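Local structure of putative mandelate racemase (Bordetella bronchiseptica, 3OZY) at residues I81-L84 / W85-F89; G109-I112 / A113-L117; A261-D264 / Y265-D269. The protein is of unknown function but, as an enolase-superfamily member, probably acts on carboxylate substrates such as sugar diacids at a magnesium-dependent active site. All coordinates share one frame; numbering follows the deposited sequence.

How the contacts relate
Contacts 1 and 2 belong together: they sit on the consecutive helices 81-97 and 102-122 of the N-terminal capping domain, with centres 12 Å apart, and they touch where Ile-81 and Trp-85 meet Asp-111, Leu-114 and Trp-115. Contact 3 comes last along the chain, at the C-terminal end of helix 258-267 in the beta-alpha barrel, about 24 Å from contact 1 and 27 Å from contact 2, centre to centre. Contacts 1 and 3 both reach the second subunit, whereas contact 2 is buried within its own chain. Together they sample the two-domain architecture of the superfamily: a helical pair in the capping domain, and an outer barrel helix at the dimer contact.

Contact 1 of 3, residues I81-L84 / W85-F89; sequences INYL and WHKVF. With MG (magnesium ion), chain D.
Tyr-83 and Lys-87, one turn apart near the start of helix 81-97, make the main side-chain contact here. The lysine runs across the phenol at a slant: its CB lies over one ring face, and its CD is 3.9 Å from Tyr-83 OH. Tyr-83 CG stands anti to the backbone N (chi1 169°), which swings the ring along the helix toward the lysine, itself fully extended. Lys-87 NZ is held by a salt bridge to Glu-76 and a hydrogen bond to the carbonyl of Gln-72.

The looser, more open side is confined to Asn-82 and the phenol of Tyr-83. His-86 is only partly exposed, and its ring is fixed in several ways. Its ND1 binds a magnesium ion at 2.1 Å, a site that His-90, a turn further on, completes from the protein; a water lies 2.5 Å from the metal. CD2 brings the ring edge to Asn-82 O, 3.1 Å away and in the ring plane, while one face lies over CE3 of Trp-85. The amide of His-86 makes the one weak bond, 3.4 Å, to the same Asn-82 O.

The tight side is the buried one, formed by Ile-81, Leu-84, Trp-85 and Val-88. Trp-85 N bonds Ile-81 O (2.9 Å) and Val-88 N bonds Leu-84 O (3.0 Å), with Val-88 CG2 3.3 Å from Leu-84 O. Trp-85 gives its indole N-H to the carbonyl of Gly-282.

Met-387 of the second subunit packs on Tyr-83 and His-86, and Asp-233 of that subunit on Phe-89. Within the chain, Val-88 rests on Ile-69, Gln-72 and Leu-73 of helix 58-73, whereas Ile-81 and Trp-85 fit between helix 102-122 and helix 284-296, the latter from the barrel, so this helix links the capping domain to the barrel.

Contact 2 of 3, residues G109-I112 / A113-L117; sequences GVDI and ALWDL
Asp-111 and Trp-115 lie side by side one turn apart on helix 102-122, a helix of the enolase-type capping domain, largely buried along this stretch, and their polar ends converge on one partner: the hydroxyl of Thr-285, on barrel helix 284-296, is hydrogen-bonded to both Asp-111 OD1 and Trp-115 NE1. Beneath them the helix runs on regular backbone bonds, among them Trp-115 N to Asp-111 O at 3.0 Å and Asp-116 N to Ile-112 O at 2.9 Å. The carboxylate of Asp-116 leaves this turn for a salt bridge with Arg-120 and for the amides of Leu-361 and Val-49.

Further out the packing is looser. Leu-114 CD1 only just reaches Val-110 CG1, at 4.5 Å, while its CG lies against the backbone carbonyl, 3.4 Å from Val-110 O. Ala-113 and Leu-117 face strand 32-42, and Ile-112 rests on Ile-284, so the helix is wedged between the sheet of its own domain and the barrel.

The trans chi1 of Asp-111 (-177°) brings its carboxylate to the edge of the indole, the two planes inclined at 62°. There Trp-115 CD1 stands 3.4 Å from Asp-111 OD2.

Contact 3 of 3, residues A261-D264 / Y265-D269; sequences AFND and YIRND
Arg-267 passes obliquely across the side chain of Asn-263 on the last turns of helix 258-267, the helix of a beta-alpha-beta unit in the barrel; the helix ends in a Schellman motif. The arginine is modelled in two conformers, and what follows describes one of them. Its guanidinium plane is turned 25° from the Asn-263 amide, yet the touching part is aliphatic: Arg-267 CD comes to 3.4 Å from Asn-263 OD1. A bend at chi3 (67°) brings one edge of the guanidinium toward Asp-264; NH1 stays 4.5 Å from Asp-264 OD1, beyond a salt bridge. In this conformer the guanidinium makes a salt bridge with Glu-236 of the second subunit.

Tyr-265 instead turns inward, its ring edge against Ala-261 O, 3.5 Å from CD1 and in the ring plane. The hydroxyl is hydrogen-bonded to the carbonyl of Ile-232, and the ring meets His-238 edge-to-face.

At the helix end Asp-269 takes up positive phi and sends its amide back to Ile-266 O at 3.0 Å. The backbone N of Asn-268 reaches Asp-264 O only weakly, but that same carbonyl oxygen receives the side-chain amide nearly in the amide's own plane, ND2 of Asn-268 lying 2.7 Å from Asp-264 O.

Contact 1 of 3, residues I81-L84 / W85-F89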
# COMPACT_ATOMS: atom_id res chain seq x y z
N ILE A 81 -11.89 18.79 -8.26
CA ILE A 81 -10.88 18.04 -7.53
C ILE A 81 -11.50 16.85 -6.83
O ILE A 81 -10.95 15.75 -6.83
CB ILE A 81 -10.13 18.92 -6.51
CG1 ILE A 81 -9.54 20.15 -7.20
CG2 ILE A 81 -9.02 18.10 -5.84
CD1 ILE A 81 -8.71 21.03 -6.27
N ASN A 82 -12.67 17.05 -6.24
CA ASN A 82 -13.34 15.95 -5.55
C ASN A 82 -13.68 14.78 -6.47
O ASN A 82 -13.39 13.62 -6.16
CB ASN A 82 -14.59 16.47 -4.83
CG ASN A 82 -14.23 17.36 -3.66
OD1 ASN A 82 -13.47 16.96 -2.78
ND2 ASN A 82 -14.77 18.57 -3.64
N TYR A 83 -14.28 15.09 -7.62
CA TYR A 83 -14.54 14.06 -8.62
C TYR A 83 -13.26 13.34 -9.02
O TYR A 83 -13.21 12.11 -9.06
CB TYR A 83 -15.21 14.68 -9.85
CG TYR A 83 -15.29 13.73 -11.03
CD1 TYR A 83 -16.15 12.64 -11.00
CD2 TYR A 83 -14.51 13.93 -12.16
CE1 TYR A 83 -16.22 11.76 -12.07
CE2 TYR A 83 -14.58 13.06 -13.24
CZ TYR A 83 -15.44 11.98 -13.18
OH TYR A 83 -15.52 11.10 -14.24
N LEU A 84 -12.21 14.11 -9.30
CA LEU A 84 -10.98 13.52 -9.82
C LEU A 84 -10.26 12.62 -8.80
O LEU A 84 -9.65 11.61 -9.19
CB LEU A 84 -10.04 14.60 -10.34
CG LEU A 84 -10.57 15.31 -11.59
CD1 LEU A 84 -9.70 16.52 -11.92
CD2 LEU A 84 -10.65 14.36 -12.78
N TRP A 85 -10.37 12.95 -7.52
CA TRP A 85 -9.77 12.11 -6.48
C TRP A 85 -10.37 10.71 -6.57
O TRP A 85 -9.66 9.70 -6.59
CB TRP A 85 -10.02 12.69 -5.08
CG TRP A 85 -9.12 12.07 -4.04
CD1 TRP A 85 -7.93 12.57 -3.60
CD2 TRP A 85 -9.32 10.82 -3.36
NE1 TRP A 85 -7.38 11.72 -2.68
CE2 TRP A 85 -8.21 10.64 -2.51
CE3 TRP A 85 -10.33 9.85 -3.37
CZ2 TRP A 85 -8.08 9.53 -1.68
CZ3 TRP A 85 -10.20 8.74 -2.54
CH2 TRP A 85 -9.07 8.59 -1.71
N HIS A 86 -11.69 10.66 -6.62
CA HIS A 86 -12.39 9.39 -6.64
C HIS A 86 -12.27 8.65 -7.96
O HIS A 86 -12.13 7.42 -7.98
CB HIS A 86 -13.83 9.60 -6.16
CG HIS A 86 -13.89 10.03 -4.73
ND1 HIS A 86 -13.99 9.13 -3.70
CD2 HIS A 86 -13.74 11.24 -4.16
CE1 HIS A 86 -13.96 9.77 -2.55
NE2 HIS A 86 -13.80 11.06 -2.80
N LYS A 87 -12.25 9.39 -9.06
CA LYS A 87 -12.02 8.78 -10.36
C LYS A 87 -10.69 8.03 -10.34
O LYS A 87 -10.59 6.89 -10.81
CB LYS A 87 -12.01 9.85 -11.45
CG LYS A 87 -11.85 9.26 -12.84
CD LYS A 87 -11.73 10.32 -13.92
CE LYS A 87 -11.72 9.63 -15.28
NZ LYS A 87 -11.33 10.54 -16.39
N VAL A 88 -9.66 8.66 -9.78
CA VAL A 88 -8.33 8.06 -9.75
C VAL A 88 -8.23 6.89 -8.76
O VAL A 88 -7.69 5.83 -9.09
CB VAL A 88 -7.27 9.14 -9.44
CG1 VAL A 88 -5.92 8.51 -9.08
CG2 VAL A 88 -7.13 10.10 -10.61
N PHE A 89 -8.77 7.08 -7.56
CA PHE A 89 -8.69 6.05 -6.53
C PHE A 89 -9.40 4.76 -6.93
O PHE A 89 -8.84 3.67 -6.86
CB PHE A 89 -9.24 6.58 -5.20
CG PHE A 89 -9.19 5.59 -4.06
CD1 PHE A 89 -8.05 5.46 -3.28
CD2 PHE A 89 -10.31 4.82 -3.75
CE1 PHE A 89 -8.01 4.55 -2.22
CE2 PHE A 89 -10.28 3.91 -2.70
CZ PHE A 89 -9.13 3.78 -1.93
MG MG D . -14.88 7.21 -3.42
O HOH W 1 -17.01 7.51 -4.58

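Contact 2 of 3, residues G109-I112 / A113-L117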
# COMPACT_ATOMS: atom_id res chain seq x y z
N GLY A 109 0.44 13.94 -4.41
CA GLY A 109 1.21 14.96 -5.12
C GLY A 109 0.37 15.62 -6.21
O GLY A 109 0.41 16.85 -6.38
N VAL A 110 -0.40 14.81 -6.92
CA VAL A 110 -1.28 15.31 -7.97
C VAL A 110 -2.42 16.14 -7.38
O VAL A 110 -2.76 17.22 -7.88
CB VAL A 110 -1.83 14.15 -8.82
CG1 VAL A 110 -2.95 14.62 -9.76
CG2 VAL A 110 -0.68 13.48 -9.59
N ASP A 111 -3.01 15.66 -6.29
CA ASP A 111 -4.07 16.39 -5.59
C ASP A 111 -3.60 17.76 -5.11
O ASP A 111 -4.30 18.76 -5.26
CB ASP A 111 -4.62 15.54 -4.43
CG ASP A 111 -5.79 16.20 -3.72
OD1 ASP A 111 -6.94 16.03 -4.17
OD2 ASP A 111 -5.57 16.90 -2.69
N ILE A 112 -2.40 17.81 -4.52
CA ILE A 112 -1.83 19.09 -4.12
C ILE A 112 -1.70 20.01 -5.34
O ILE A 112 -2.04 21.19 -5.26
CB ILE A 112 -0.47 18.91 -3.42
CG1 ILE A 112 -0.69 18.33 -2.01
CG2 ILE A 112 0.25 20.25 -3.30
CD1 ILE A 112 0.58 17.82 -1.34
N ALA A 113 -1.23 19.47 -6.46
CA ALA A 113 -1.09 20.28 -7.67
C ALA A 113 -2.45 20.83 -8.14
O ALA A 113 -2.53 21.97 -8.60
CB ALA A 113 -0.40 19.50 -8.78
N LEU A 114 -3.51 20.03 -8.02
CA LEU A 114 -4.83 20.50 -8.41
C LEU A 114 -5.30 21.64 -7.50
O LEU A 114 -5.92 22.59 -7.97
CB LEU A 114 -5.84 19.36 -8.41
CG LEU A 114 -5.62 18.29 -9.48
CD1 LEU A 114 -6.61 17.16 -9.34
CD2 LEU A 114 -5.72 18.91 -10.88
N TRP A 115 -5.00 21.55 -6.21
CA TRP A 115 -5.35 22.63 -5.29
C TRP A 115 -4.53 23.89 -5.56
O TRP A 115 -5.04 25.01 -5.48
CB TRP A 115 -5.20 22.18 -3.82
CG TRP A 115 -6.40 21.43 -3.32
CD1 TRP A 115 -6.56 20.07 -3.21
CD2 TRP A 115 -7.61 22.00 -2.84
NE1 TRP A 115 -7.80 19.77 -2.70
CE2 TRP A 115 -8.46 20.94 -2.45
CE3 TRP A 115 -8.06 23.32 -2.69
CZ2 TRP A 115 -9.74 21.16 -1.93
CZ3 TRP A 115 -9.33 23.53 -2.18
CH2 TRP A 115 -10.16 22.46 -1.81
N ASP A 116 -3.25 23.71 -5.88
CA ASP A 116 -2.41 24.84 -6.24
C ASP A 116 -2.97 25.51 -7.49
O ASP A 116 -3.10 26.73 -7.55
CB ASP A 116 -0.96 24.36 -6.46
CG ASP A 116 -0.01 25.50 -6.81
OD1 ASP A 116 0.01 26.51 -6.09
OD2 ASP A 116 0.72 25.36 -7.81
N LEU A 117 -3.34 24.70 -8.47
CA LEU A 117 -3.92 25.18 -9.72
C LEU A 117 -5.20 25.96 -9.44
O LEU A 117 -5.38 27.07 -9.94
CB LEU A 117 -4.17 23.99 -10.65
CG LEU A 117 -4.42 24.26 -12.14
CD1 LEU A 117 -4.20 22.97 -12.93
CD2 LEU A 117 -5.81 24.82 -12.41

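Contact 3 of 3, residues A261-D264 / Y265-D269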
# COMPACT_ATOMS: atom_id res chain seq x y z
N ALA A 261 -7.29 4.20 7.33
CA ALA A 261 -6.29 3.77 8.30
C ALA A 261 -6.55 4.41 9.65
O ALA A 261 -6.53 3.76 10.70
CB ALA A 261 -4.89 4.13 7.82
N PHE A 262 -6.81 5.72 9.63
CA PHE A 262 -7.00 6.46 10.86
C PHE A 262 -8.31 6.09 11.56
O PHE A 262 -8.38 6.05 12.79
CB PHE A 262 -6.84 7.96 10.62
CG PHE A 262 -5.46 8.31 10.15
CD1 PHE A 262 -4.42 8.46 11.05
CD2 PHE A 262 -5.18 8.38 8.80
CE1 PHE A 262 -3.12 8.74 10.60
CE2 PHE A 262 -3.90 8.63 8.34
CZ PHE A 262 -2.86 8.81 9.25
N ASN A 263 -9.34 5.76 10.77
CA ASN A 263 -10.59 5.29 11.34
C ASN A 263 -10.36 4.00 12.12
O ASN A 263 -10.89 3.82 13.21
CB ASN A 263 -11.63 5.09 10.24
CG ASN A 263 -12.92 4.50 10.76
OD1 ASN A 263 -13.28 3.36 10.44
ND2 ASN A 263 -13.63 5.27 11.56
N ASP A 264 -9.54 3.11 11.57
CA ASP A 264 -9.24 1.87 12.29
C ASP A 264 -8.52 2.14 13.61
O ASP A 264 -8.80 1.49 14.61
CB ASP A 264 -8.42 0.92 11.42
CG ASP A 264 -9.25 0.20 10.39
OD1 ASP A 264 -10.49 0.12 10.57
OD2 ASP A 264 -8.67 -0.30 9.42
N TYR A 265 -7.58 3.09 13.62
CA TYR A 265 -6.94 3.45 14.88
C TYR A 265 -7.93 4.05 15.86
O TYR A 265 -7.93 3.69 17.04
CB TYR A 265 -5.75 4.40 14.64
CG TYR A 265 -4.43 3.70 14.41
CD1 TYR A 265 -4.13 3.09 13.20
CD2 TYR A 265 -3.47 3.67 15.42
CE1 TYR A 265 -2.92 2.45 13.00
CE2 TYR A 265 -2.26 3.03 15.23
CZ TYR A 265 -1.99 2.43 14.02
OH TYR A 265 -0.77 1.81 13.86
N ILE A 266 -8.77 4.96 15.39
CA ILE A 266 -9.74 5.61 16.27
C ILE A 266 -10.73 4.60 16.86
O ILE A 266 -11.02 4.64 18.06
CB ILE A 266 -10.48 6.75 15.55
CG1 ILE A 266 -9.50 7.88 15.21
CG2 ILE A 266 -11.65 7.26 16.40
CD1 ILE A 266 -10.10 8.92 14.32
N ARG A 267 -11.22 3.69 16.03
CA ARG A 267 -12.20 2.69 16.48
C ARG A 267 -11.61 1.71 17.49
O ARG A 267 -12.34 1.02 18.22
CB ARG A 267 -12.77 1.91 15.29
CG ARG A 267 -13.69 2.73 14.41
CD ARG A 267 -14.31 1.88 13.32
NE ARG A 267 -15.23 0.87 13.86
CZ ARG A 267 -15.02 -0.44 13.81
NH1 ARG A 267 -13.92 -0.92 13.25
NH2 ARG A 267 -15.92 -1.27 14.33
N ASN A 268 -10.29 1.64 17.53
CA ASN A 268 -9.61 0.81 18.50
C ASN A 268 -8.96 1.59 19.64
O ASN A 268 -8.13 1.05 20.37
CB ASN A 268 -8.59 -0.08 17.79
CG ASN A 268 -9.26 -1.15 16.96
OD1 ASN A 268 -9.76 -2.14 17.50
ND2 ASN A 268 -9.32 -0.94 15.64
N ASP A 269 -9.35 2.85 19.79
CA ASP A 269 -8.86 3.69 20.89
C ASP A 269 -7.33 3.71 20.92
O ASP A 269 -6.71 3.71 21.99
CB ASP A 269 -9.44 3.23 22.23
CG ASP A 269 -10.96 3.38 22.29
OD1 ASP A 269 -11.48 4.39 21.79
OD2 ASP A 269 -11.63 2.49 22.86